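Mono(ADP-ribosyl)transferase SpvB (Salmonella typhimurium, PDB 2GWM) probably transfers ADP-ribose from NAD(+) to an arginine of host actin, blocking filament assembly, through the ADP-ribosyltransferase domain that makes up this chain. Local coordinates at residues 119-132 against 186-200. Sequence-based numbering, arbitrary orientation.
Sequences INDTILNIYLEKGH and DTNRIKRIINMRVLN
Strands 122-127 and 192-198 form the parallel pair in the mixed five-stranded sheet of the ADP-ribosyltransferase core, flanked by strand 78-83 beside the first and strand 155-164 beside the second. Backbone bonds alternate across the pair from I123 N to R192 O through to V198 N to Y127 O (2.9 Å). Where the strands begin, D121 O accepts from both K191 N (2.7 Å) and R192 N. R192 has its CG wedged between backbone N and carbonyl carbon (chi1 71°), and a bend at chi3 turns the guanidinium edge toward T122. R192 NH1 donates to T122 OG1 at 2.8 Å, close to the guanidinium plane, while OG1 itself donates to D121 OD1. The same R192 NH1 makes a longer salt bridge to D121 OD1 (3.5 Å), with carboxylate and guanidinium planes nearly perpendicular. On the face carrying L124 and M196, L124 CD2 lies alongside I194 CB at 3.8 Å, and I126 CG2 meets V198 CG2, against which L128 CD2 closes at 3.5 Å. On the other face, Y127 CB sits over one face of the R197 guanidinium, 3.4 Å from R197 NH1, and E129 OE2 meets its edge in a salt bridge whose R197 NH1 hydrogen bond is weak; further salt bridges, to E160 and R77, hold R197 NE and E129 OE1. A water joins E129 N to V198 O. The buried R192 charge is probably balanced by D121 and, through NH2, by D86; polar groups thus bracket the pair at both ends, while the face of L124, I126, I194 and M196 is apolar.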
loop_
_atom_site.group_PDB
_atom_site.type_symbol
_atom_site.label_atom_id
_atom_site.label_comp_id
_atom_site.label_asym_id
_atom_site.label_seq_id
_atom_site.Cartn_x
_atom_site.Cartn_y
_atom_site.Cartn_z
ATOM N N ILE A 119 0.211 -13.766 5.304
ATOM C CA ILE A 119 1.269 -14.045 6.292
ATOM C C ILE A 119 2.643 -13.657 5.765
ATOM O O ILE A 119 2.963 -13.882 4.580
ATOM C CB ILE A 119 1.209 -15.498 6.659
ATOM C CG1 ILE A 119 -0.091 -15.840 7.416
ATOM C CG2 ILE A 119 2.479 -15.918 7.471
ATOM C CD1 ILE A 119 -0.371 -17.286 7.573
ATOM N N ASN A 120 3.416 -13.010 6.620
ATOM C CA ASN A 120 4.762 -12.615 6.379
ATOM C C ASN A 120 5.442 -12.412 7.727
ATOM O O ASN A 120 4.826 -12.672 8.764
ATOM C CB ASN A 120 4.790 -11.305 5.578
ATOM C CG ASN A 120 5.917 -11.223 4.612
ATOM O OD1 ASN A 120 7.060 -11.623 4.905
ATOM N ND2 ASN A 120 5.614 -10.671 3.387
ATOM N N ASP A 121 6.690 -11.965 7.735
ATOM C CA ASP A 121 7.354 -11.779 9.034
ATOM C C ASP A 121 6.668 -10.763 9.944
ATOM O O ASP A 121 6.724 -10.872 11.165
ATOM C CB ASP A 121 8.876 -11.576 8.930
ATOM C CG ASP A 121 9.342 -10.237 8.308
ATOM O OD1 ASP A 121 8.796 -9.180 8.682
ATOM O OD2 ASP A 121 10.312 -10.274 7.461
ATOM N N THR A 122 5.992 -9.806 9.343
ATOM C CA THR A 122 5.303 -8.755 10.052
ATOM C C THR A 122 3.849 -8.680 9.607
ATOM O O THR A 122 3.564 -8.616 8.396
ATOM C CB THR A 122 6.000 -7.415 9.778
ATOM O OG1 THR A 122 7.342 -7.489 10.180
ATOM C CG2 THR A 122 5.314 -6.299 10.482
ATOM N N ILE A 123 2.921 -8.656 10.538
ATOM C CA ILE A 123 1.538 -8.400 10.265
ATOM C C ILE A 123 1.210 -7.049 10.837
ATOM O O ILE A 123 1.404 -6.767 12.020
ATOM C CB ILE A 123 0.590 -9.429 10.933
ATOM C CG1 ILE A 123 0.976 -10.871 10.607
ATOM C CG2 ILE A 123 -0.863 -9.184 10.550
ATOM C CD1 ILE A 123 1.117 -11.173 9.166
ATOM N N LEU A 124 0.737 -6.168 9.970
ATOM C CA LEU A 124 0.213 -4.861 10.406
ATOM C C LEU A 124 -1.283 -4.907 10.615
ATOM O O LEU A 124 -2.051 -5.343 9.749
ATOM C CB LEU A 124 0.487 -3.819 9.326
ATOM C CG LEU A 124 1.915 -3.677 8.904
ATOM C CD1 LEU A 124 2.075 -2.545 7.869
ATOM C CD2 LEU A 124 2.895 -3.505 10.012
ATOM N N ASN A 125 -1.731 -4.445 11.790
ATOM C CA ASN A 125 -3.097 -4.319 12.170
ATOM C C ASN A 125 -3.321 -2.826 12.259
ATOM O O ASN A 125 -2.826 -2.193 13.111
ATOM C CB ASN A 125 -3.267 -4.976 13.581
ATOM C CG ASN A 125 -4.658 -4.905 14.109
ATOM O OD1 ASN A 125 -5.637 -5.196 13.402
ATOM N ND2 ASN A 125 -4.777 -4.538 15.421
ATOM N N ILE A 126 -3.986 -2.292 11.243
ATOM C CA ILE A 126 -4.066 -0.846 10.989
ATOM C C ILE A 126 -5.433 -0.287 11.271
ATOM O O ILE A 126 -6.376 -0.525 10.507
ATOM C CB ILE A 126 -3.676 -0.546 9.524
ATOM C CG1 ILE A 126 -2.314 -1.099 9.171
ATOM C CG2 ILE A 126 -3.687 0.963 9.294
ATOM C CD1 ILE A 126 -1.966 -0.959 7.715
ATOM N N TYR A 127 -5.555 0.443 12.374
ATOM C CA TYR A 127 -6.810 1.054 12.740
ATOM C C TYR A 127 -7.056 2.322 11.953
ATOM O O TYR A 127 -6.143 3.103 11.722
ATOM C CB TYR A 127 -6.841 1.357 14.222
ATOM C CG TYR A 127 -6.844 0.056 15.039
ATOM C CD1 TYR A 127 -7.962 -0.769 15.039
ATOM C CD2 TYR A 127 -5.708 -0.379 15.728
ATOM C CE1 TYR A 127 -8.003 -1.919 15.787
ATOM C CE2 TYR A 127 -5.713 -1.559 16.446
ATOM C CZ TYR A 127 -6.863 -2.354 16.462
ATOM O OH TYR A 127 -6.843 -3.530 17.208
ATOM N N LEU A 128 -8.307 2.556 11.634
ATOM C CA LEU A 128 -8.719 3.689 10.831
ATOM C C LEU A 128 -9.740 4.486 11.549
ATOM O O LEU A 128 -10.571 3.918 12.217
ATOM C CB LEU A 128 -9.372 3.202 9.530
ATOM C CG LEU A 128 -8.477 2.300 8.685
ATOM C CD1 LEU A 128 -9.260 1.867 7.450
ATOM C CD2 LEU A 128 -7.134 2.935 8.285
ATOM N N GLU A 129 -9.659 5.805 11.455
ATOM C CA GLU A 129 -10.709 6.684 11.965
ATOM C C GLU A 129 -11.583 7.175 10.831
ATOM O O GLU A 129 -11.180 7.148 9.677
ATOM C CB GLU A 129 -10.098 7.886 12.692
ATOM C CG GLU A 129 -9.364 7.573 13.957
ATOM C CD GLU A 129 -10.186 6.746 14.903
ATOM O OE1 GLU A 129 -11.335 7.198 15.195
ATOM O OE2 GLU A 129 -9.709 5.666 15.346
ATOM N N LYS A 130 -12.787 7.617 11.161
ATOM C CA LYS A 130 -13.786 7.977 10.142
ATOM C C LYS A 130 -13.244 9.079 9.289
ATOM O O LYS A 130 -12.602 9.960 9.794
ATOM C CB LYS A 130 -15.060 8.449 10.794
ATOM C CG LYS A 130 -15.913 7.395 11.404
ATOM C CD LYS A 130 -17.093 8.105 12.076
ATOM C CE LYS A 130 -17.833 7.302 13.123
ATOM N NZ LYS A 130 -18.907 8.112 13.750
ATOM N N GLY A 131 -13.433 8.987 7.980
ATOM C CA GLY A 131 -13.045 10.068 7.056
ATOM C C GLY A 131 -11.678 9.895 6.434
ATOM O O GLY A 131 -11.155 10.792 5.752
ATOM N N HIS A 132 -11.069 8.737 6.701
ATOM C CA HIS A 132 -9.752 8.424 6.165
ATOM C C HIS A 132 -9.824 8.324 4.626
ATOM O O HIS A 132 -10.908 8.207 4.072
ATOM C CB HIS A 132 -9.258 7.110 6.756
ATOM C CG HIS A 132 -10.088 5.936 6.347
ATOM N ND1 HIS A 132 -9.912 5.304 5.140
ATOM C CD2 HIS A 132 -11.128 5.311 6.951
ATOM C CE1 HIS A 132 -10.791 4.326 5.026
ATOM N NE2 HIS A 132 -11.534 4.296 6.119
ATOM N N ASP A 186 1.807 -20.188 6.626
ATOM C CA ASP A 186 2.477 -20.756 7.831
ATOM C C ASP A 186 2.685 -19.711 8.859
ATOM O O ASP A 186 3.590 -18.912 8.751
ATOM C CB ASP A 186 3.833 -21.370 7.461
ATOM C CG ASP A 186 4.512 -22.064 8.667
ATOM O OD1 ASP A 186 3.903 -22.057 9.802
ATOM O OD2 ASP A 186 5.622 -22.631 8.493
ATOM N N THR A 187 1.831 -19.715 9.880
ATOM C CA THR A 187 1.948 -18.714 10.905
ATOM C C THR A 187 3.252 -18.769 11.713
ATOM O O THR A 187 3.576 -17.758 12.364
ATOM C CB THR A 187 0.757 -18.700 11.887
ATOM O OG1 THR A 187 0.663 -19.994 12.461
ATOM C CG2 THR A 187 -0.499 -18.319 11.154
ATOM N N ASN A 188 3.975 -19.876 11.643
ATOM C CA ASN A 188 5.237 -19.937 12.362
ATOM C C ASN A 188 6.282 -18.969 11.804
ATOM O O ASN A 188 7.278 -18.689 12.458
ATOM C CB ASN A 188 5.790 -21.334 12.434
ATOM C CG ASN A 188 4.874 -22.308 13.194
ATOM O OD1 ASN A 188 4.678 -23.457 12.753
ATOM N ND2 ASN A 188 4.274 -21.857 14.225
ATOM N N ARG A 189 6.038 -18.471 10.582
ATOM C CA ARG A 189 6.902 -17.469 9.943
ATOM C C ARG A 189 6.785 -16.076 10.559
ATOM O O ARG A 189 7.628 -15.234 10.340
ATOM C CB ARG A 189 6.504 -17.282 8.467
ATOM C CG ARG A 189 6.716 -18.525 7.632
ATOM C CD ARG A 189 6.123 -18.384 6.178
ATOM N NE ARG A 189 6.654 -17.186 5.556
ATOM C CZ ARG A 189 6.003 -16.323 4.762
ATOM N NH1 ARG A 189 4.715 -16.455 4.430
ATOM N NH2 ARG A 189 6.688 -15.274 4.295
ATOM N N ILE A 190 5.750 -15.843 11.354
ATOM C CA ILE A 190 5.461 -14.512 11.832
ATOM C C ILE A 190 6.342 -14.146 12.987
ATOM O O ILE A 190 6.375 -14.889 13.998
ATOM C CB ILE A 190 3.971 -14.335 12.201
ATOM C CG1 ILE A 190 3.081 -14.655 10.982
ATOM C CG2 ILE A 190 3.670 -12.956 12.743
ATOM C CD1 ILE A 190 1.648 -14.761 11.345
ATOM N N LYS A 191 6.994 -12.991 12.873
ATOM C CA LYS A 191 7.860 -12.505 13.909
ATOM C C LYS A 191 7.211 -11.473 14.812
ATOM O O LYS A 191 7.501 -11.375 16.004
ATOM C CB LYS A 191 9.108 -11.894 13.296
ATOM C CG LYS A 191 10.158 -11.500 14.304
ATOM C CD LYS A 191 11.533 -11.839 13.701
ATOM C CE LYS A 191 12.605 -11.911 14.745
ATOM N NZ LYS A 191 12.991 -10.551 15.180
ATOM N N ARG A 192 6.265 -10.718 14.275
ATOM C CA ARG A 192 5.662 -9.650 15.028
ATOM C C ARG A 192 4.357 -9.209 14.411
ATOM O O ARG A 192 4.106 -9.369 13.203
ATOM C CB ARG A 192 6.629 -8.477 15.108
ATOM C CG ARG A 192 6.753 -7.810 13.741
ATOM C CD ARG A 192 7.803 -6.718 13.746
ATOM N NE ARG A 192 9.181 -7.150 13.997
ATOM C CZ ARG A 192 9.977 -7.742 13.111
ATOM N NH1 ARG A 192 9.501 -8.067 11.917
ATOM N NH2 ARG A 192 11.246 -8.066 13.430
ATOM N N ILE A 193 3.520 -8.673 15.268
ATOM C CA ILE A 193 2.375 -7.860 14.925
ATOM C C ILE A 193 2.682 -6.450 15.310
ATOM O O ILE A 193 3.156 -6.184 16.399
ATOM C CB ILE A 193 1.051 -8.361 15.647
ATOM C CG1 ILE A 193 0.756 -9.817 15.321
ATOM C CG2 ILE A 193 -0.141 -7.408 15.360
ATOM C CD1 ILE A 193 -0.187 -10.432 16.342
ATOM N N ILE A 194 2.334 -5.526 14.407
ATOM C CA ILE A 194 2.466 -4.124 14.693
ATOM C C ILE A 194 1.078 -3.559 14.586
ATOM O O ILE A 194 0.448 -3.604 13.548
ATOM C CB ILE A 194 3.397 -3.379 13.761
ATOM C CG1 ILE A 194 4.758 -4.036 13.729
ATOM C CG2 ILE A 194 3.511 -1.923 14.227
ATOM C CD1 ILE A 194 5.746 -3.365 12.799
ATOM N N ASN A 195 0.611 -2.990 15.703
ATOM C CA ASN A 195 -0.673 -2.292 15.808
ATOM C C ASN A 195 -0.401 -0.825 15.506
ATOM O O ASN A 195 0.376 -0.169 16.203
ATOM C CB ASN A 195 -1.278 -2.477 17.202
ATOM C CG ASN A 195 -1.538 -3.907 17.524
ATOM O OD1 ASN A 195 -0.973 -4.476 18.521
ATOM N ND2 ASN A 195 -2.429 -4.497 16.766
ATOM N N MET A 196 -1.071 -0.328 14.488
ATOM C CA MET A 196 -0.857 1.007 13.931
ATOM C C MET A 196 -2.166 1.730 13.819
ATOM O O MET A 196 -3.230 1.114 13.806
ATOM C CB MET A 196 -0.340 0.932 12.469
ATOM C CG MET A 196 0.842 0.174 12.294
ATOM S SD MET A 196 1.380 0.346 10.624
ATOM C CE MET A 196 3.082 0.350 10.884
ATOM N N ARG A 197 -2.096 3.058 13.614
ATOM C CA ARG A 197 -3.291 3.850 13.406
ATOM C C ARG A 197 -3.032 4.885 12.333
ATOM O O ARG A 197 -2.011 5.579 12.396
ATOM C CB ARG A 197 -3.707 4.558 14.688
ATOM C CG ARG A 197 -4.997 5.318 14.589
ATOM C CD ARG A 197 -5.506 5.810 15.960
ATOM N NE ARG A 197 -5.541 4.739 16.911
ATOM C CZ ARG A 197 -6.493 3.832 17.023
ATOM N NH1 ARG A 197 -7.610 3.910 16.324
ATOM N NH2 ARG A 197 -6.265 2.815 17.836
ATOM N N VAL A 198 -3.911 4.961 11.342
ATOM C CA VAL A 198 -3.797 6.052 10.337
ATOM C C VAL A 198 -4.227 7.365 10.984
ATOM O O VAL A 198 -5.263 7.413 11.629
ATOM C CB VAL A 198 -4.611 5.728 9.078
ATOM C CG1 VAL A 198 -4.639 6.950 8.132
ATOM C CG2 VAL A 198 -4.018 4.554 8.346
ATOM N N LEU A 199 -3.400 8.416 10.878
ATOM C CA LEU A 199 -3.752 9.754 11.315
ATOM C C LEU A 199 -4.321 10.556 10.164
ATOM O O LEU A 199 -3.587 10.846 9.236
ATOM C CB LEU A 199 -2.526 10.483 11.915
ATOM C CG LEU A 199 -1.800 9.722 13.021
ATOM C CD1 LEU A 199 -0.482 10.375 13.483
ATOM C CD2 LEU A 199 -2.712 9.589 14.228
ATOM N N ASN A 200 -5.613 10.853 10.206
ATOM C CA ASN A 200 -6.290 11.670 9.161
ATOM C C ASN A 200 -5.916 13.130 9.243
ATOM O O ASN A 200 -5.658 13.600 10.332
ATOM C CB ASN A 200 -7.791 11.595 9.337
ATOM C CG ASN A 200 -8.340 10.220 9.130
ATOM O OD1 ASN A 200 -9.494 9.969 9.555
ATOM N ND2 ASN A 200 -7.565 9.310 8.524
ATOM O OXT ASN A 200 -5.953 13.877 8.231
HETATM O O HOH W 1 5.229 -13.989 2.113
HETATM O O HOH W 2 -7.576 7.035 10.166
#